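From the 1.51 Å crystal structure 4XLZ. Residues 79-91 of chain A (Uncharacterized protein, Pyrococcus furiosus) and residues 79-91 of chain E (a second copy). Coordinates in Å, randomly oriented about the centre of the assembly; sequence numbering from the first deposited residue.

Chain A, residues 79-91: LSGHELALIRRRE
Chain E, residues 79-91: LSGHELALIRRRE

A single water joins the two copies of one histidine: it lies 2.8 Å from His A82 ND1 and 2.8 Å from His E82 ND1, hydrogen-bonded to both; the stretches form no direct hydrogen bond with each other, and the water bridges them. Around it the two copies pack with near-twofold symmetry. In each chain residues 79 and 80 are extended (phi/psi near -105/117 and -73/161), and a regular alpha-helix runs from residue 81 through 91 and onward. The helices run roughly antiparallel, at 142° between their N-to-C directions (signed crossing angle -142°), with axes approaching to 8.1 Å. The register centres on His A82 and His E82, whose CA atoms are 4.9 Å apart.

Each helix start is capped by its own serine. With chi1 near 70° (p), Ser A80 OG accepts from Glu A83 N at 3.0 Å, and Ser E80 OG from Glu E83 N at 3.1 Å. Beyond the caps, i-to-i+4 bonds such as Ala A85 N to Gly A81 O (2.8 Å) hold the backbone; the bond from Arg A90 N to Leu A86 O (3.3 Å) is weak.

The histidines (chi1 near -50°, m; chi2 -61° in A, -66° in E) are reciprocal knobs. The side chain of His A82 fits among His E82, Ala E85, Leu E86 and Arg E89, and that of His E82 fills the equivalent hole. Ala E85 CB lies over one face of the His A82 ring, 3.5 Å from its centroid and 11° off the normal, a CH-pi contact, and Ala A85 CB lies over the His E82 ring likewise, at 3.5 Å from the centroid and 13° off the normal. The backbone of one copy also meets the side chain of the other, with His A82 O 3.6 Å from His E82 CB.

Arg E89 (t, t, m; chi4 -119°) brings NH2 to the ring edge, 3.8 Å from His A82 CD2, while Ser A80 CB lies over one guanidinium face, 4.3 Å from Arg E89 NH2. Arg A89 does the same to the other copy.

Leu A86 and Leu E86 (t, p) leave their helices sideways, but their ends turn inward. Leu E86 CD2 packs 3.8 Å from Glu A83 CG and Leu E86 CD1 4.0 Å from Ser A80 OG. The extended Glu A83 (t, t, chi3 1°) places OE1 4.2 Å from Arg E90 NH2, and Glu E83 OE1 is 4.1 Å from Arg A90 NH2; these opposite charges are near but too distant for salt bridges. In all, 625 Å² is buried.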

# COMPACT_ATOMS: atom_id res chain seq x y z
N LEU A 79 4.38 -17.27 -25.40
CA LEU A 79 5.64 -16.58 -25.03
C LEU A 79 5.46 -16.02 -23.61
O LEU A 79 4.63 -15.07 -23.47
CB LEU A 79 5.84 -15.46 -25.97
CG LEU A 79 7.09 -14.63 -25.75
CD1 LEU A 79 8.35 -15.54 -25.78
CD2 LEU A 79 7.24 -13.47 -26.74
N SER A 80 6.25 -16.52 -22.68
CA SER A 80 6.08 -16.04 -21.26
C SER A 80 6.63 -14.62 -21.25
O SER A 80 7.50 -14.17 -22.02
CB SER A 80 6.85 -16.95 -20.31
OG SER A 80 8.26 -16.79 -20.45
N GLY A 81 6.21 -13.89 -20.18
CA GLY A 81 6.80 -12.55 -20.01
C GLY A 81 8.28 -12.52 -19.66
O GLY A 81 9.00 -11.61 -19.96
N HIS A 82 8.68 -13.60 -18.99
CA HIS A 82 10.10 -13.74 -18.65
C HIS A 82 10.99 -13.84 -19.92
O HIS A 82 12.01 -13.14 -20.06
CB HIS A 82 10.36 -14.98 -17.80
CG HIS A 82 9.51 -15.05 -16.58
ND1 HIS A 82 9.57 -14.07 -15.61
CD2 HIS A 82 8.63 -15.97 -16.14
CE1 HIS A 82 8.74 -14.38 -14.66
NE2 HIS A 82 8.15 -15.51 -14.92
N GLU A 83 10.51 -14.76 -20.79
CA GLU A 83 11.20 -14.84 -22.07
C GLU A 83 11.18 -13.57 -22.90
O GLU A 83 12.19 -13.11 -23.43
CB GLU A 83 10.75 -16.05 -22.90
CG GLU A 83 11.69 -16.27 -24.13
CD GLU A 83 11.40 -17.63 -24.84
OE1 GLU A 83 10.48 -18.38 -24.43
OE2 GLU A 83 12.22 -17.87 -25.84
N LEU A 84 9.99 -12.89 -22.93
CA LEU A 84 9.88 -11.61 -23.62
C LEU A 84 10.86 -10.62 -23.07
O LEU A 84 11.51 -9.85 -23.74
CB LEU A 84 8.45 -11.14 -23.59
CG LEU A 84 8.31 -9.84 -24.26
CD1 LEU A 84 8.65 -9.92 -25.84
CD2 LEU A 84 6.78 -9.47 -24.18
N ALA A 85 10.93 -10.54 -21.70
CA ALA A 85 11.80 -9.53 -21.16
C ALA A 85 13.28 -9.73 -21.53
O ALA A 85 14.01 -8.77 -21.79
CB ALA A 85 11.64 -9.56 -19.57
N LEU A 86 13.66 -11.05 -21.57
CA LEU A 86 15.03 -11.28 -21.95
C LEU A 86 15.28 -10.91 -23.45
O LEU A 86 16.31 -10.28 -23.75
CB LEU A 86 15.28 -12.79 -21.72
CG LEU A 86 16.64 -13.30 -22.12
CD1 LEU A 86 17.72 -12.64 -21.30
CD2 LEU A 86 16.64 -14.84 -21.95
N ILE A 87 14.27 -11.24 -24.28
CA ILE A 87 14.38 -10.87 -25.70
C ILE A 87 14.45 -9.36 -25.86
O ILE A 87 15.28 -8.77 -26.63
CB ILE A 87 13.16 -11.40 -26.47
CG1 ILE A 87 13.25 -12.94 -26.62
CG2 ILE A 87 12.96 -10.68 -27.84
CD1 ILE A 87 11.90 -13.57 -26.98
N ARG A 88 13.62 -8.61 -25.10
CA ARG A 88 13.65 -7.17 -25.21
C ARG A 88 14.88 -6.46 -24.72
O ARG A 88 15.23 -5.34 -25.21
CB ARG A 88 12.39 -6.58 -24.53
CG ARG A 88 11.14 -7.07 -25.30
CD ARG A 88 9.80 -6.40 -24.75
NE ARG A 88 9.79 -4.99 -25.12
CZ ARG A 88 8.68 -4.19 -24.92
NH1 ARG A 88 7.64 -4.77 -24.28
NH2 ARG A 88 8.70 -2.90 -25.31
N ARG A 89 15.61 -7.09 -23.72
CA ARG A 89 16.87 -6.49 -23.32
C ARG A 89 17.88 -6.55 -24.49
O ARG A 89 18.55 -5.54 -24.73
CB ARG A 89 17.38 -7.31 -22.11
CG ARG A 89 18.68 -6.67 -21.72
CD ARG A 89 19.28 -7.61 -20.70
NE ARG A 89 18.34 -7.55 -19.57
CZ ARG A 89 18.64 -7.10 -18.34
NH1 ARG A 89 19.94 -6.72 -18.03
NH2 ARG A 89 17.63 -7.06 -17.47
N ARG A 90 17.87 -7.70 -25.15
CA ARG A 90 18.82 -7.78 -26.31
C ARG A 90 18.41 -6.83 -27.47
O ARG A 90 19.27 -6.19 -28.07
CB ARG A 90 18.81 -9.20 -26.82
CG ARG A 90 19.34 -10.13 -25.74
CD ARG A 90 18.95 -11.59 -25.85
NE ARG A 90 19.63 -12.42 -24.81
CZ ARG A 90 19.58 -13.76 -24.78
NH1 ARG A 90 18.87 -14.43 -25.72
NH2 ARG A 90 20.20 -14.42 -23.80
N GLU A 91 17.09 -6.73 -27.70
CA GLU A 91 16.61 -5.71 -28.70
C GLU A 91 17.05 -4.33 -28.41
O GLU A 91 17.48 -3.57 -29.22
CB GLU A 91 15.10 -5.76 -28.80
CG GLU A 91 14.68 -7.07 -29.45
CD GLU A 91 13.20 -7.36 -29.54
OE1 GLU A 91 12.76 -8.35 -30.25
OE2 GLU A 91 12.38 -6.67 -28.83
N LEU E 79 23.70 -13.47 -14.85
CA LEU E 79 22.40 -14.11 -15.22
C LEU E 79 21.24 -13.23 -14.74
O LEU E 79 21.11 -13.07 -13.48
CB LEU E 79 22.36 -15.43 -14.56
CG LEU E 79 21.11 -16.26 -14.76
CD1 LEU E 79 21.02 -16.65 -16.27
CD2 LEU E 79 21.14 -17.53 -13.97
N SER E 80 20.45 -12.75 -15.66
CA SER E 80 19.35 -11.83 -15.21
C SER E 80 18.31 -12.71 -14.55
O SER E 80 18.14 -13.94 -14.77
CB SER E 80 18.73 -11.10 -16.41
OG SER E 80 18.04 -12.00 -17.29
N GLY E 81 17.48 -12.02 -13.73
CA GLY E 81 16.35 -12.73 -13.14
C GLY E 81 15.33 -13.29 -14.15
O GLY E 81 14.64 -14.26 -13.94
N HIS E 82 15.19 -12.50 -15.26
CA HIS E 82 14.30 -12.97 -16.35
C HIS E 82 14.72 -14.31 -17.00
O HIS E 82 13.92 -15.23 -17.11
CB HIS E 82 14.14 -11.89 -17.44
CG HIS E 82 13.84 -10.53 -16.93
ND1 HIS E 82 12.63 -10.27 -16.29
CD2 HIS E 82 14.51 -9.37 -17.02
CE1 HIS E 82 12.62 -9.00 -15.96
NE2 HIS E 82 13.72 -8.41 -16.39
N GLU E 83 16.04 -14.34 -17.26
CA GLU E 83 16.57 -15.60 -17.81
C GLU E 83 16.49 -16.74 -16.81
O GLU E 83 16.06 -17.81 -17.11
CB GLU E 83 18.02 -15.34 -18.29
CG GLU E 83 18.43 -16.65 -19.05
CD GLU E 83 19.75 -16.45 -19.83
OE1 GLU E 83 20.38 -15.39 -19.81
OE2 GLU E 83 20.11 -17.46 -20.48
N LEU E 84 16.77 -16.43 -15.50
CA LEU E 84 16.70 -17.49 -14.49
C LEU E 84 15.26 -18.01 -14.39
O LEU E 84 14.98 -19.18 -14.26
CB LEU E 84 17.14 -16.88 -13.17
CG LEU E 84 17.03 -17.87 -12.07
CD1 LEU E 84 17.88 -19.18 -12.27
CD2 LEU E 84 17.53 -17.22 -10.71
N ALA E 85 14.25 -17.05 -14.39
CA ALA E 85 12.88 -17.53 -14.28
C ALA E 85 12.44 -18.51 -15.43
O ALA E 85 11.76 -19.46 -15.17
CB ALA E 85 11.89 -16.27 -14.21
N LEU E 86 12.94 -18.15 -16.64
CA LEU E 86 12.63 -19.05 -17.75
C LEU E 86 13.30 -20.43 -17.55
O LEU E 86 12.65 -21.43 -17.77
CB LEU E 86 13.17 -18.33 -19.01
CG LEU E 86 12.96 -19.09 -20.32
CD1 LEU E 86 11.42 -19.32 -20.51
CD2 LEU E 86 13.61 -18.26 -21.46
N ILE E 87 14.57 -20.39 -17.11
CA ILE E 87 15.30 -21.63 -16.83
C ILE E 87 14.55 -22.45 -15.78
O ILE E 87 14.36 -23.68 -15.89
CB ILE E 87 16.70 -21.31 -16.37
CG1 ILE E 87 17.56 -20.90 -17.58
CG2 ILE E 87 17.38 -22.53 -15.61
CD1 ILE E 87 18.84 -20.18 -17.16
N ARG E 88 14.10 -21.80 -14.68
CA ARG E 88 13.43 -22.53 -13.69
C ARG E 88 12.08 -23.11 -13.96
O ARG E 88 11.67 -24.12 -13.39
CB ARG E 88 13.39 -21.63 -12.39
CG ARG E 88 14.80 -21.30 -11.89
CD ARG E 88 14.75 -20.53 -10.51
NE ARG E 88 14.33 -21.41 -9.44
CZ ARG E 88 14.39 -21.03 -8.10
NH1 ARG E 88 14.80 -19.78 -7.84
NH2 ARG E 88 13.96 -21.91 -7.15
N ARG E 89 11.37 -22.46 -14.94
CA ARG E 89 10.14 -23.07 -15.39
C ARG E 89 10.41 -24.44 -16.06
O ARG E 89 9.71 -25.37 -15.78
CB ARG E 89 9.47 -22.11 -16.40
CG ARG E 89 8.16 -22.79 -16.79
CD ARG E 89 7.57 -21.89 -17.89
NE ARG E 89 7.34 -20.56 -17.24
CZ ARG E 89 6.14 -19.98 -17.13
NH1 ARG E 89 5.06 -20.58 -17.72
NH2 ARG E 89 6.06 -18.81 -16.47
N ARG E 90 11.41 -24.44 -16.89
CA ARG E 90 11.75 -25.74 -17.51
C ARG E 90 12.27 -26.76 -16.53
O ARG E 90 11.95 -27.94 -16.66
CB ARG E 90 12.80 -25.45 -18.56
CG ARG E 90 12.22 -24.61 -19.67
CD ARG E 90 13.27 -23.79 -20.37
NE ARG E 90 12.69 -23.03 -21.50
CZ ARG E 90 13.41 -22.47 -22.47
NH1 ARG E 90 14.77 -22.58 -22.46
NH2 ARG E 90 12.78 -21.81 -23.44
N GLU E 91 13.00 -26.30 -15.51
CA GLU E 91 13.47 -27.26 -14.50
C GLU E 91 12.34 -27.83 -13.76
O GLU E 91 12.26 -29.01 -13.48
CB GLU E 91 14.36 -26.52 -13.49
CG GLU E 91 15.70 -26.22 -14.12
CD GLU E 91 16.69 -25.41 -13.37
OE1 GLU E 91 17.95 -25.27 -13.74
OE2 GLU E 91 16.28 -24.78 -12.31
O HOH W 1 10.47 -11.45 -15.02